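Local atomic coordinates of 5'-tyrosyl-DNA phosphodiesterase (Caenorhabditis elegans, PDB entry 4FVA), a protein that belongs to the endonuclease/exonuclease/phosphatase family, has a DNase I-like fold and carries a bound magnesium ion. Residues A[29-34]-A[235-240]; A[67-72]-A[85-90]; A[79-84]-A[122-127]; A[95-100]-A[108-113]. All coordinates share one frame; numbering follows the deposited sequence.

Interaction 1: A[29-34]-A[235-240]; sequences LLTRMK and QRIRSC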
# COMPACT_ATOMS: atom_id res chain seq x y z
N LEU A 29 19.00 1.88 -8.24
CA LEU A 29 17.90 0.96 -7.99
C LEU A 29 18.25 -0.18 -7.02
O LEU A 29 17.48 -0.51 -6.11
CB LEU A 29 17.33 0.42 -9.30
CG LEU A 29 16.12 -0.52 -9.15
CD1 LEU A 29 14.96 0.21 -8.48
CD2 LEU A 29 15.68 -1.08 -10.52
N LEU A 30 19.38 -0.85 -7.25
CA LEU A 30 19.77 -1.96 -6.39
C LEU A 30 19.99 -1.50 -4.96
O LEU A 30 19.46 -2.08 -4.02
CB LEU A 30 21.00 -2.70 -6.93
CG LEU A 30 21.45 -3.90 -6.07
CD1 LEU A 30 20.32 -4.91 -5.90
CD2 LEU A 30 22.63 -4.60 -6.71
N THR A 31 20.76 -0.42 -4.79
CA THR A 31 21.00 0.08 -3.45
C THR A 31 19.69 0.44 -2.76
O THR A 31 19.49 0.15 -1.56
CB THR A 31 21.95 1.30 -3.47
OG1 THR A 31 23.22 0.91 -3.99
CG2 THR A 31 22.14 1.88 -2.08
N ARG A 32 18.78 1.06 -3.52
CA ARG A 32 17.49 1.48 -2.98
C ARG A 32 16.62 0.27 -2.60
O ARG A 32 15.96 0.28 -1.56
CB ARG A 32 16.76 2.42 -3.94
CG ARG A 32 17.43 3.81 -4.12
CD ARG A 32 16.85 4.61 -5.31
NE ARG A 32 15.41 4.45 -5.35
CZ ARG A 32 14.71 4.03 -6.39
NH1 ARG A 32 15.31 3.81 -7.56
NH2 ARG A 32 13.40 3.87 -6.27
N MET A 33 16.62 -0.77 -3.43
CA MET A 33 15.82 -1.96 -3.11
C MET A 33 16.38 -2.67 -1.87
O MET A 33 15.62 -3.18 -1.05
CB MET A 33 15.70 -2.93 -4.29
CG MET A 33 14.96 -2.37 -5.51
SD MET A 33 13.30 -1.75 -5.14
CE MET A 33 13.69 -0.06 -4.72
N LYS A 34 17.70 -2.70 -1.73
CA LYS A 34 18.32 -3.22 -0.52
C LYS A 34 17.88 -2.40 0.69
O LYS A 34 17.63 -2.95 1.75
CB LYS A 34 19.85 -3.20 -0.62
CG LYS A 34 20.44 -4.23 -1.58
CD LYS A 34 21.97 -4.09 -1.64
CE LYS A 34 22.59 -5.14 -2.56
NZ LYS A 34 24.07 -4.97 -2.72
N GLN A 235 14.51 8.40 5.74
CA GLN A 235 15.92 8.70 5.90
C GLN A 235 16.68 8.49 4.59
O GLN A 235 16.43 7.52 3.86
CB GLN A 235 16.51 7.83 7.01
CG GLN A 235 17.98 8.02 7.27
CD GLN A 235 18.48 7.14 8.40
OE1 GLN A 235 17.69 6.47 9.06
NE2 GLN A 235 19.78 7.11 8.60
N ARG A 236 17.58 9.42 4.29
CA ARG A 236 18.40 9.32 3.10
C ARG A 236 19.39 8.15 3.21
O ARG A 236 19.92 7.88 4.28
CB ARG A 236 19.17 10.64 2.92
CG ARG A 236 19.55 10.95 1.49
CD ARG A 236 20.28 12.30 1.38
NE ARG A 236 19.36 13.44 1.44
CZ ARG A 236 18.62 13.85 0.42
NH1 ARG A 236 18.65 13.18 -0.72
NH2 ARG A 236 17.82 14.91 0.53
N ILE A 237 19.65 7.48 2.09
CA ILE A 237 20.65 6.42 2.10
C ILE A 237 22.02 7.07 2.00
O ILE A 237 22.26 7.87 1.10
CB ILE A 237 20.43 5.44 0.93
CG1 ILE A 237 19.02 4.81 0.98
CG2 ILE A 237 21.48 4.35 0.95
CD1 ILE A 237 18.57 4.21 -0.35
N ARG A 238 22.94 6.73 2.90
CA ARG A 238 24.23 7.42 2.92
C ARG A 238 25.09 7.16 1.70
O ARG A 238 25.65 8.10 1.14
CB ARG A 238 25.03 7.10 4.19
CG ARG A 238 26.31 7.95 4.32
CD ARG A 238 27.14 7.58 5.55
NE ARG A 238 28.35 8.39 5.69
CZ ARG A 238 29.57 7.98 5.33
NH1 ARG A 238 29.74 6.76 4.81
NH2 ARG A 238 30.62 8.77 5.49
N SER A 239 25.20 5.91 1.27
CA SER A 239 26.13 5.58 0.19
C SER A 239 25.80 6.25 -1.15
O SER A 239 26.70 6.52 -1.96
CB SER A 239 26.22 4.05 0.03
OG SER A 239 24.98 3.51 -0.42
N CYS A 240 24.52 6.51 -1.39
CA CYS A 240 24.12 7.07 -2.69
C CYS A 240 23.34 8.37 -2.53
O CYS A 240 22.90 8.95 -3.51
CB CYS A 240 23.31 6.06 -3.49
SG CYS A 240 21.80 5.50 -2.67
O HOH W 1 25.66 2.93 -3.58
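The guanidinium of Arg-32 is the flat group here, and Ile-237 meets the aliphatic chain that carries it. Met-33 CE sits 4.2 Å off one guanidinium face, nearer its rim than its centre. Four backbone oxygens receive the guanidinium: Pro-244 O from NE, Asp-22 O from NH2, Asp-25 O and Arg-27 O from NH1. A bend at chi3 (41°) places NE for its bond. The side chains of Arg-32 and Ile-237 cross at about a right angle. Ile-237 CD1 lies 3.9 Å from Arg-32 CA and also touches Arg-32 CG.

The contact joins the start of helix 29-43 to the loop between strands 226-232 and 249-255, at the surface of the DNase I-like fold. The side chain of Arg-32 is about 7 Å from the magnesium ion. Asp-22, part of the magnesium site, takes the bond from Arg-32 NH2 on its backbone oxygen.

Thr-31, one residue earlier, also points to the loop. Its methyl CG2 is anti to the backbone N and makes the direct contacts of this side chain with residues 235-240. Thr-31 CG2 is 3.7 Å from Cys-240 SG and 3.7 Å from Ser-239 OG. It also meets Ile-237 CG2 at 4.0 Å. The hydroxyls are joined indirectly: a water lies 3.2 Å from Thr-31 OG1 and 3.3 Å from Ser-239 OG.

Interaction 2: A[67-72]-A[85-90]; sequences LYKIYY and VSKMFD. With EDO (1,2-ethanediol), chain H.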
# COMPACT_ATOMS: atom_id res chain seq x y z
N LEU A 67 10.95 -14.58 5.20
CA LEU A 67 10.14 -14.04 6.31
C LEU A 67 8.64 -13.94 5.97
O LEU A 67 7.80 -13.90 6.88
CB LEU A 67 10.65 -12.65 6.70
CG LEU A 67 11.88 -12.49 7.59
CD1 LEU A 67 13.01 -13.41 7.16
CD2 LEU A 67 12.35 -11.02 7.60
N TYR A 68 8.33 -13.87 4.68
CA TYR A 68 6.98 -13.62 4.19
C TYR A 68 6.59 -14.57 3.08
O TYR A 68 7.46 -15.08 2.36
CB TYR A 68 6.89 -12.18 3.62
CG TYR A 68 7.08 -11.08 4.64
CD1 TYR A 68 6.00 -10.61 5.37
CD2 TYR A 68 8.31 -10.47 4.82
CE1 TYR A 68 6.15 -9.58 6.28
CE2 TYR A 68 8.47 -9.44 5.75
CZ TYR A 68 7.38 -9.01 6.47
OH TYR A 68 7.50 -7.99 7.38
N LYS A 69 5.29 -14.79 2.90
CA LYS A 69 4.80 -15.28 1.61
C LYS A 69 4.66 -14.06 0.68
O LYS A 69 4.14 -13.01 1.10
CB LYS A 69 3.45 -15.98 1.75
CG LYS A 69 3.46 -17.28 2.57
CD LYS A 69 2.02 -17.75 2.83
CE LYS A 69 2.02 -19.12 3.50
NZ LYS A 69 0.67 -19.52 3.94
N ILE A 70 5.14 -14.17 -0.55
CA ILE A 70 5.11 -13.04 -1.48
C ILE A 70 4.20 -13.34 -2.67
O ILE A 70 4.37 -14.34 -3.37
CB ILE A 70 6.51 -12.71 -2.02
CG1 ILE A 70 7.51 -12.52 -0.87
CG2 ILE A 70 6.48 -11.47 -2.93
CD1 ILE A 70 8.90 -12.22 -1.36
N TYR A 71 3.23 -12.44 -2.91
CA TYR A 71 2.33 -12.56 -4.05
C TYR A 71 2.48 -11.34 -4.94
O TYR A 71 2.25 -10.22 -4.50
CB TYR A 71 0.86 -12.77 -3.59
CG TYR A 71 0.71 -14.07 -2.83
CD1 TYR A 71 0.44 -15.25 -3.50
CD2 TYR A 71 0.92 -14.13 -1.46
CE1 TYR A 71 0.35 -16.46 -2.84
CE2 TYR A 71 0.82 -15.33 -0.77
CZ TYR A 71 0.54 -16.49 -1.49
OH TYR A 71 0.44 -17.69 -0.85
N TYR A 72 2.90 -11.58 -6.18
CA TYR A 72 3.07 -10.52 -7.18
C TYR A 72 1.84 -10.42 -8.05
O TYR A 72 1.29 -11.44 -8.46
CB TYR A 72 4.32 -10.77 -8.04
CG TYR A 72 5.63 -10.74 -7.27
CD1 TYR A 72 6.12 -9.54 -6.75
CD2 TYR A 72 6.40 -11.89 -7.10
CE1 TYR A 72 7.30 -9.50 -6.05
CE2 TYR A 72 7.59 -11.85 -6.39
CZ TYR A 72 8.03 -10.65 -5.88
OH TYR A 72 9.22 -10.60 -5.18
N VAL A 85 2.79 -11.38 3.15
CA VAL A 85 2.14 -11.73 4.40
C VAL A 85 2.98 -12.71 5.22
O VAL A 85 3.79 -13.47 4.70
CB VAL A 85 0.74 -12.34 4.19
CG1 VAL A 85 -0.22 -11.32 3.52
CG2 VAL A 85 0.85 -13.63 3.37
N SER A 86 2.76 -12.67 6.53
CA SER A 86 3.34 -13.65 7.43
C SER A 86 3.14 -15.07 6.90
O SER A 86 2.15 -15.35 6.21
CB SER A 86 2.68 -13.53 8.80
OG SER A 86 3.02 -14.64 9.60
N LYS A 87 4.08 -15.97 7.18
CA LYS A 87 3.93 -17.36 6.75
C LYS A 87 2.77 -18.03 7.47
O LYS A 87 2.31 -19.10 7.06
CB LYS A 87 5.23 -18.15 6.95
CG LYS A 87 6.27 -17.81 5.91
CD LYS A 87 7.65 -18.15 6.36
CE LYS A 87 8.62 -18.02 5.20
NZ LYS A 87 8.08 -18.72 4.00
N MET A 88 2.29 -17.39 8.53
CA MET A 88 1.12 -17.88 9.27
C MET A 88 -0.20 -17.50 8.60
O MET A 88 -1.27 -18.00 8.99
CB MET A 88 1.15 -17.38 10.72
CG MET A 88 1.83 -18.32 11.69
SD MET A 88 1.85 -17.62 13.36
CE MET A 88 0.60 -16.34 13.23
N PHE A 89 -0.14 -16.60 7.63
CA PHE A 89 -1.33 -16.22 6.88
C PHE A 89 -1.71 -17.39 5.97
O PHE A 89 -0.92 -17.83 5.13
CB PHE A 89 -1.02 -14.95 6.07
CG PHE A 89 -2.23 -14.24 5.53
CD1 PHE A 89 -2.84 -14.66 4.36
CD2 PHE A 89 -2.74 -13.14 6.19
CE1 PHE A 89 -3.94 -13.99 3.85
CE2 PHE A 89 -3.86 -12.46 5.69
CZ PHE A 89 -4.46 -12.88 4.52
N ASP A 90 -2.92 -17.91 6.15
CA ASP A 90 -3.41 -19.02 5.35
C ASP A 90 -4.15 -18.45 4.14
O ASP A 90 -5.24 -17.90 4.28
CB ASP A 90 -4.32 -19.92 6.19
CG ASP A 90 -4.74 -21.21 5.47
OD1 ASP A 90 -4.00 -21.68 4.58
OD2 ASP A 90 -5.80 -21.76 5.83
C1 EDO H . 7.33 -11.25 9.76
O1 EDO H . 7.87 -12.49 9.29
C2 EDO H . 5.85 -11.45 10.08
O2 EDO H . 5.60 -12.83 10.34
O HOH W 2 6.24 -15.16 8.84
O HOH W 3 7.69 -17.42 0.88
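Lys-69 and Val-85 form an antiparallel hydrogen-bonded pair in the beta hairpin of strands 68-72 and 80-86. Strand 68-72 is an outermost strand of its sheet. Lys-69 N donates to Val-85 O at 2.7 Å, and Val-85 N donates back to Lys-69 O at 2.9 Å. Both backbone groups of Lys-69 are thus paired with the same residue.

The side chain of Lys-69 runs extended beyond CG to the turn after strand 80-86. There NZ donates to Phe-89 O at 2.6 Å, with NZ tilted 19° from the carbonyl plane. Asp-90 OD1 lies 5.2 Å from Lys-69 NZ, so the two charges are near but not in contact. The turn itself is a type I beta turn from Ser-86 to Phe-89, with Phe-89 N bonded to Ser-86 O. Ser-86 OG accepts from Met-88 N at 3.0 Å, which makes an ST turn. The same hydroxyl donates weakly to O2 of a 1,2-ethanediol molecule.

Leu-67 O has two donors: O1 of that 1,2-ethanediol and a water. The water also accepts from Lys-87 N, so it bridges the two segments. A second water donates to Tyr-68 O and accepts weakly from Lys-87 NZ, which has a further weak bond to Gln-65 O. Tyr-68 OH bonds to Pro-45 O.

Val-85 O also lies at the edge of the Tyr-68 ring, near its plane, 3.7 Å from Tyr-68 CD1. The side chains of Lys-69 and Val-85 share a sheet face, where Val-85 CG2 packs against Lys-69 CB at 3.9 Å.

Interaction 3: A[79-84]-A[122-127]; sequences YYTAIL and LLNTHL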
# COMPACT_ATOMS: atom_id res chain seq x y z
N TYR A 79 5.87 -2.92 -14.70
CA TYR A 79 5.86 -2.76 -13.24
C TYR A 79 4.55 -3.32 -12.67
O TYR A 79 3.58 -3.52 -13.41
CB TYR A 79 6.10 -1.30 -12.83
CG TYR A 79 5.08 -0.33 -13.38
CD1 TYR A 79 5.06 -0.00 -14.72
CD2 TYR A 79 4.16 0.28 -12.53
CE1 TYR A 79 4.13 0.91 -15.22
CE2 TYR A 79 3.23 1.18 -13.02
CZ TYR A 79 3.22 1.49 -14.37
OH TYR A 79 2.29 2.40 -14.84
N TYR A 80 4.52 -3.61 -11.38
CA TYR A 80 3.39 -4.34 -10.82
C TYR A 80 3.36 -4.16 -9.30
O TYR A 80 4.15 -3.38 -8.75
CB TYR A 80 3.48 -5.83 -11.21
CG TYR A 80 4.88 -6.42 -11.06
CD1 TYR A 80 5.29 -6.99 -9.85
CD2 TYR A 80 5.79 -6.39 -12.11
CE1 TYR A 80 6.58 -7.51 -9.70
CE2 TYR A 80 7.07 -6.91 -11.97
CZ TYR A 80 7.46 -7.47 -10.77
OH TYR A 80 8.74 -7.99 -10.64
N THR A 81 2.42 -4.81 -8.63
CA THR A 81 2.32 -4.66 -7.19
C THR A 81 2.65 -5.97 -6.48
O THR A 81 2.77 -7.02 -7.12
CB THR A 81 0.94 -4.15 -6.75
OG1 THR A 81 -0.05 -5.11 -7.11
CG2 THR A 81 0.63 -2.82 -7.43
N ALA A 82 2.79 -5.92 -5.16
CA ALA A 82 3.02 -7.14 -4.40
C ALA A 82 2.31 -7.05 -3.06
O ALA A 82 2.15 -5.95 -2.50
CB ALA A 82 4.52 -7.37 -4.20
N ILE A 83 1.90 -8.20 -2.54
CA ILE A 83 1.40 -8.29 -1.18
C ILE A 83 2.24 -9.34 -0.48
O ILE A 83 2.37 -10.47 -0.97
CB ILE A 83 -0.10 -8.69 -1.15
CG1 ILE A 83 -0.95 -7.67 -1.93
CG2 ILE A 83 -0.61 -8.82 0.31
CD1 ILE A 83 -2.43 -8.01 -1.98
N LEU A 84 2.85 -8.96 0.64
CA LEU A 84 3.63 -9.90 1.44
C LEU A 84 2.93 -10.12 2.76
O LEU A 84 2.53 -9.15 3.42
CB LEU A 84 5.06 -9.38 1.68
CG LEU A 84 6.01 -9.22 0.49
CD1 LEU A 84 5.64 -8.00 -0.38
CD2 LEU A 84 7.45 -9.12 0.97
N LEU A 122 -7.23 -8.57 1.72
CA LEU A 122 -6.21 -7.57 1.45
C LEU A 122 -6.39 -7.11 0.02
O LEU A 122 -6.33 -7.93 -0.90
CB LEU A 122 -4.80 -8.17 1.63
CG LEU A 122 -4.52 -8.80 3.00
CD1 LEU A 122 -3.10 -9.36 3.10
CD2 LEU A 122 -4.78 -7.76 4.08
N LEU A 123 -6.61 -5.81 -0.17
CA LEU A 123 -6.79 -5.24 -1.50
C LEU A 123 -5.77 -4.13 -1.74
O LEU A 123 -5.80 -3.08 -1.08
CB LEU A 123 -8.21 -4.70 -1.66
CG LEU A 123 -9.36 -5.71 -1.53
CD1 LEU A 123 -9.72 -5.97 -0.06
CD2 LEU A 123 -10.57 -5.23 -2.32
N ASN A 124 -4.86 -4.38 -2.68
CA ASN A 124 -3.73 -3.50 -2.97
C ASN A 124 -3.84 -2.99 -4.40
O ASN A 124 -4.03 -3.78 -5.34
CB ASN A 124 -2.42 -4.27 -2.76
CG ASN A 124 -1.18 -3.43 -2.99
OD1 ASN A 124 -1.22 -2.20 -2.90
ND2 ASN A 124 -0.05 -4.09 -3.29
N THR A 125 -3.69 -1.68 -4.57
CA THR A 125 -3.80 -1.10 -5.90
C THR A 125 -2.87 0.07 -6.08
O THR A 125 -2.36 0.64 -5.12
CB THR A 125 -5.25 -0.66 -6.25
OG1 THR A 125 -5.34 -0.38 -7.65
CG2 THR A 125 -5.63 0.59 -5.44
N HIS A 126 -2.63 0.41 -7.34
CA HIS A 126 -1.88 1.59 -7.71
C HIS A 126 -2.75 2.32 -8.73
O HIS A 126 -2.70 1.98 -9.91
CB HIS A 126 -0.55 1.18 -8.35
CG HIS A 126 0.33 2.33 -8.73
ND1 HIS A 126 1.48 2.17 -9.46
CD2 HIS A 126 0.20 3.67 -8.51
CE1 HIS A 126 2.05 3.35 -9.67
NE2 HIS A 126 1.29 4.27 -9.10
N LEU A 127 -3.55 3.29 -8.29
CA LEU A 127 -4.54 3.89 -9.20
C LEU A 127 -3.91 4.78 -10.28
O LEU A 127 -2.79 5.27 -10.11
CB LEU A 127 -5.61 4.67 -8.41
CG LEU A 127 -6.40 3.82 -7.41
CD1 LEU A 127 -7.57 4.62 -6.82
CD2 LEU A 127 -6.86 2.51 -8.05
O HOH W 4 2.47 -0.48 -9.56
O HOH W 5 -2.40 -3.91 -7.80
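Leu-122 and Ile-83 begin a face-to-face contact between the two beta sheets at the centre of the DNase I-like sandwich. Strand 80-86 belongs to one sheet and strand 118-126 to the other. Their segments run nearly antiparallel, at 155°, and their axes come within 7.5 Å. Leu-122 CD1 touches Ile-83 CG2 at 3.8 Å.

The side chain of Asn-124 comes next; it and that of Ile-83 slide past each other in opposite directions. Asn-124 CB lies 3.8 Å from Ile-83 CG1 and is as near to Ile-83 CD1. CG of Asn-124 is anti to the backbone N (chi1 -178°), and the amide beyond it meets Thr-81 tip to tip, with Asn-124 ND2 3.6 Å from Thr-81 CB. The buried amide has partners at both ends: OD1 accepts from Gln-51 NE2 and ND2 donates to Leu-50 O. A water donates to both Asn-124 O and Thr-81 OG1, and that hydroxyl also bonds to Gln-109 OE1.

His-126 closes the run. It touches Glu-52, a magnesium ligand, and its NE2 bonds to a malonate ion. Its side chain is about 7 Å from the magnesium ion, which places this end of the contact beside the metal site. The side chains of His-126 and Tyr-79 cross at about a right angle. ND1 of His-126 sits at the edge of the Tyr-79 ring, near its plane. A water in the imidazole plane lies 2.8 Å from His-126 ND1.

Interaction 4: A[95-100]-A[108-113]; sequences DVIHFQ and LQILEG. With EDO (1,2-ethanediol), chain E.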
# COMPACT_ATOMS: atom_id res chain seq x y z
N ASP A 95 -6.46 -13.01 -6.28
CA ASP A 95 -7.15 -12.58 -7.49
C ASP A 95 -6.57 -11.25 -7.94
O ASP A 95 -6.36 -10.35 -7.13
CB ASP A 95 -8.64 -12.40 -7.21
CG ASP A 95 -9.34 -13.73 -6.90
OD1 ASP A 95 -8.76 -14.81 -7.15
OD2 ASP A 95 -10.46 -13.69 -6.35
N VAL A 96 -6.34 -11.11 -9.24
CA VAL A 96 -5.82 -9.87 -9.78
C VAL A 96 -6.82 -9.37 -10.78
O VAL A 96 -6.97 -9.94 -11.86
CB VAL A 96 -4.44 -10.08 -10.47
CG1 VAL A 96 -3.97 -8.79 -11.17
CG2 VAL A 96 -3.41 -10.61 -9.49
N ILE A 97 -7.47 -8.26 -10.45
CA ILE A 97 -8.44 -7.69 -11.37
C ILE A 97 -7.79 -6.56 -12.13
O ILE A 97 -7.34 -5.57 -11.53
CB ILE A 97 -9.65 -7.12 -10.62
CG1 ILE A 97 -10.28 -8.18 -9.72
CG2 ILE A 97 -10.66 -6.55 -11.63
CD1 ILE A 97 -11.38 -7.63 -8.84
N HIS A 98 -7.75 -6.69 -13.45
CA HIS A 98 -7.23 -5.63 -14.32
C HIS A 98 -8.27 -4.55 -14.56
O HIS A 98 -9.38 -4.84 -15.03
CB HIS A 98 -6.72 -6.23 -15.64
CG HIS A 98 -5.47 -7.04 -15.49
ND1 HIS A 98 -5.43 -8.26 -14.85
CD2 HIS A 98 -4.20 -6.81 -15.94
CE1 HIS A 98 -4.19 -8.73 -14.88
NE2 HIS A 98 -3.43 -7.88 -15.54
N PHE A 99 -7.95 -3.31 -14.21
CA PHE A 99 -8.85 -2.20 -14.48
C PHE A 99 -9.03 -2.08 -15.99
O PHE A 99 -8.06 -1.88 -16.73
CB PHE A 99 -8.33 -0.89 -13.89
CG PHE A 99 -8.23 -0.89 -12.39
CD1 PHE A 99 -9.23 -1.45 -11.61
CD2 PHE A 99 -7.16 -0.26 -11.76
CE1 PHE A 99 -9.14 -1.42 -10.22
CE2 PHE A 99 -7.06 -0.23 -10.37
CZ PHE A 99 -8.05 -0.81 -9.60
N GLN A 100 -10.27 -2.19 -16.43
CA GLN A 100 -10.60 -2.16 -17.85
C GLN A 100 -10.25 -0.81 -18.49
O GLN A 100 -9.80 -0.76 -19.63
CB GLN A 100 -12.09 -2.51 -18.01
CG GLN A 100 -12.36 -3.99 -17.65
CD GLN A 100 -13.82 -4.42 -17.77
OE1 GLN A 100 -14.73 -3.59 -17.86
NE2 GLN A 100 -14.05 -5.73 -17.72
N LEU A 108 -6.45 -4.37 -9.36
CA LEU A 108 -6.81 -4.49 -7.95
C LEU A 108 -6.37 -5.88 -7.57
O LEU A 108 -6.91 -6.88 -8.05
CB LEU A 108 -8.31 -4.32 -7.75
CG LEU A 108 -8.84 -4.44 -6.32
CD1 LEU A 108 -8.11 -3.46 -5.43
CD2 LEU A 108 -10.34 -4.14 -6.31
N GLN A 109 -5.35 -5.94 -6.72
CA GLN A 109 -4.77 -7.22 -6.28
C GLN A 109 -5.42 -7.62 -4.97
O GLN A 109 -5.33 -6.88 -3.98
CB GLN A 109 -3.25 -7.09 -6.11
CG GLN A 109 -2.56 -8.39 -5.67
CD GLN A 109 -1.07 -8.21 -5.46
OE1 GLN A 109 -0.61 -7.09 -5.22
NE2 GLN A 109 -0.31 -9.31 -5.53
N ILE A 110 -6.07 -8.78 -4.94
CA ILE A 110 -6.82 -9.20 -3.76
C ILE A 110 -6.27 -10.49 -3.21
O ILE A 110 -6.21 -11.50 -3.93
CB ILE A 110 -8.33 -9.36 -4.07
CG1 ILE A 110 -8.91 -8.04 -4.57
CG2 ILE A 110 -9.11 -9.77 -2.82
CD1 ILE A 110 -10.36 -8.16 -5.08
N LEU A 111 -5.83 -10.47 -1.96
CA LEU A 111 -5.42 -11.70 -1.30
C LEU A 111 -6.37 -11.93 -0.14
O LEU A 111 -6.51 -11.09 0.75
CB LEU A 111 -3.97 -11.62 -0.79
CG LEU A 111 -3.28 -12.93 -0.38
CD1 LEU A 111 -2.94 -13.77 -1.63
CD2 LEU A 111 -2.02 -12.68 0.46
N GLU A 112 -7.03 -13.08 -0.18
CA GLU A 112 -8.01 -13.48 0.83
C GLU A 112 -7.43 -14.64 1.62
O GLU A 112 -6.88 -15.58 1.04
CB GLU A 112 -9.32 -13.91 0.15
CG GLU A 112 -10.35 -14.50 1.11
CD GLU A 112 -11.53 -15.14 0.38
OE1 GLU A 112 -11.78 -14.80 -0.80
OE2 GLU A 112 -12.18 -16.01 0.99
N GLY A 113 -7.56 -14.59 2.94
CA GLY A 113 -7.07 -15.68 3.76
C GLY A 113 -7.52 -15.49 5.19
O GLY A 113 -8.55 -14.88 5.45
C1 EDO E . -12.65 0.14 -14.29
O1 EDO E . -13.70 0.88 -13.65
C2 EDO E . -12.82 -1.35 -13.96
O2 EDO E . -12.06 -2.17 -14.86
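Asp-95 to Ile-97 pair antiparallel with Leu-108 to Ile-110, strand axes 4.7 Å apart at their closest and 164° between their directions, with two backbone bonds each joining Asp-95 to Ile-110 and Ile-97 to Leu-108, and Val-96 and Gln-109 as the non-hydrogen-bonded pair between them.

Side chains of Asp-95, Ile-97, Leu-108 and Ile-110 share one face. Ile-97 CD1 meets Ile-110 CD1 at 3.9 Å, and Ile-97 CB lies 4.2 Å from Leu-108 CB. This is the beta hairpin of strands 90-98 and 107-115, part of the second sheet of the DNase I-like sandwich. Helix 134-154 packs on this face, touching Ile-110 and Phe-99.

Val-96 and Gln-109 point to the other face. The amide of Gln-109 turns to the opposing sheet, where OE1 reaches Thr-81. Its NE2 bonds to Tyr-71 O and to His-94 NE2.

Past the strand end, the side chains of Phe-99 and Leu-108 cross obliquely. Phe-99 CE1 touches Leu-108 CB at 3.9 Å. Leu-108 N stands 3.9 Å off one face of the Phe-99 ring, closer to the ring atoms than to the middle.

Overall arrangement
From the N terminus, helix 29-43 opens interaction 1, which closes some 200 residues later in the loop before the last strand. The other three contacts all fall within that span. Interaction 2 closes a short hairpin between strands 68-72 and 80-86. Interaction 3 starts on the same strand 80-86 and closes on strand 118-126, so interactions 2 and 3 cross along the chain. Interaction 4 is a hairpin lying wholly within the loop of interaction 3, and it follows interaction 2 in series. Interactions 2 and 4 each pair two strands, one hairpin in each sheet, and interaction 3 packs those sheets together. Interaction 1 stands apart, its centre about 30 Å from that of interaction 4.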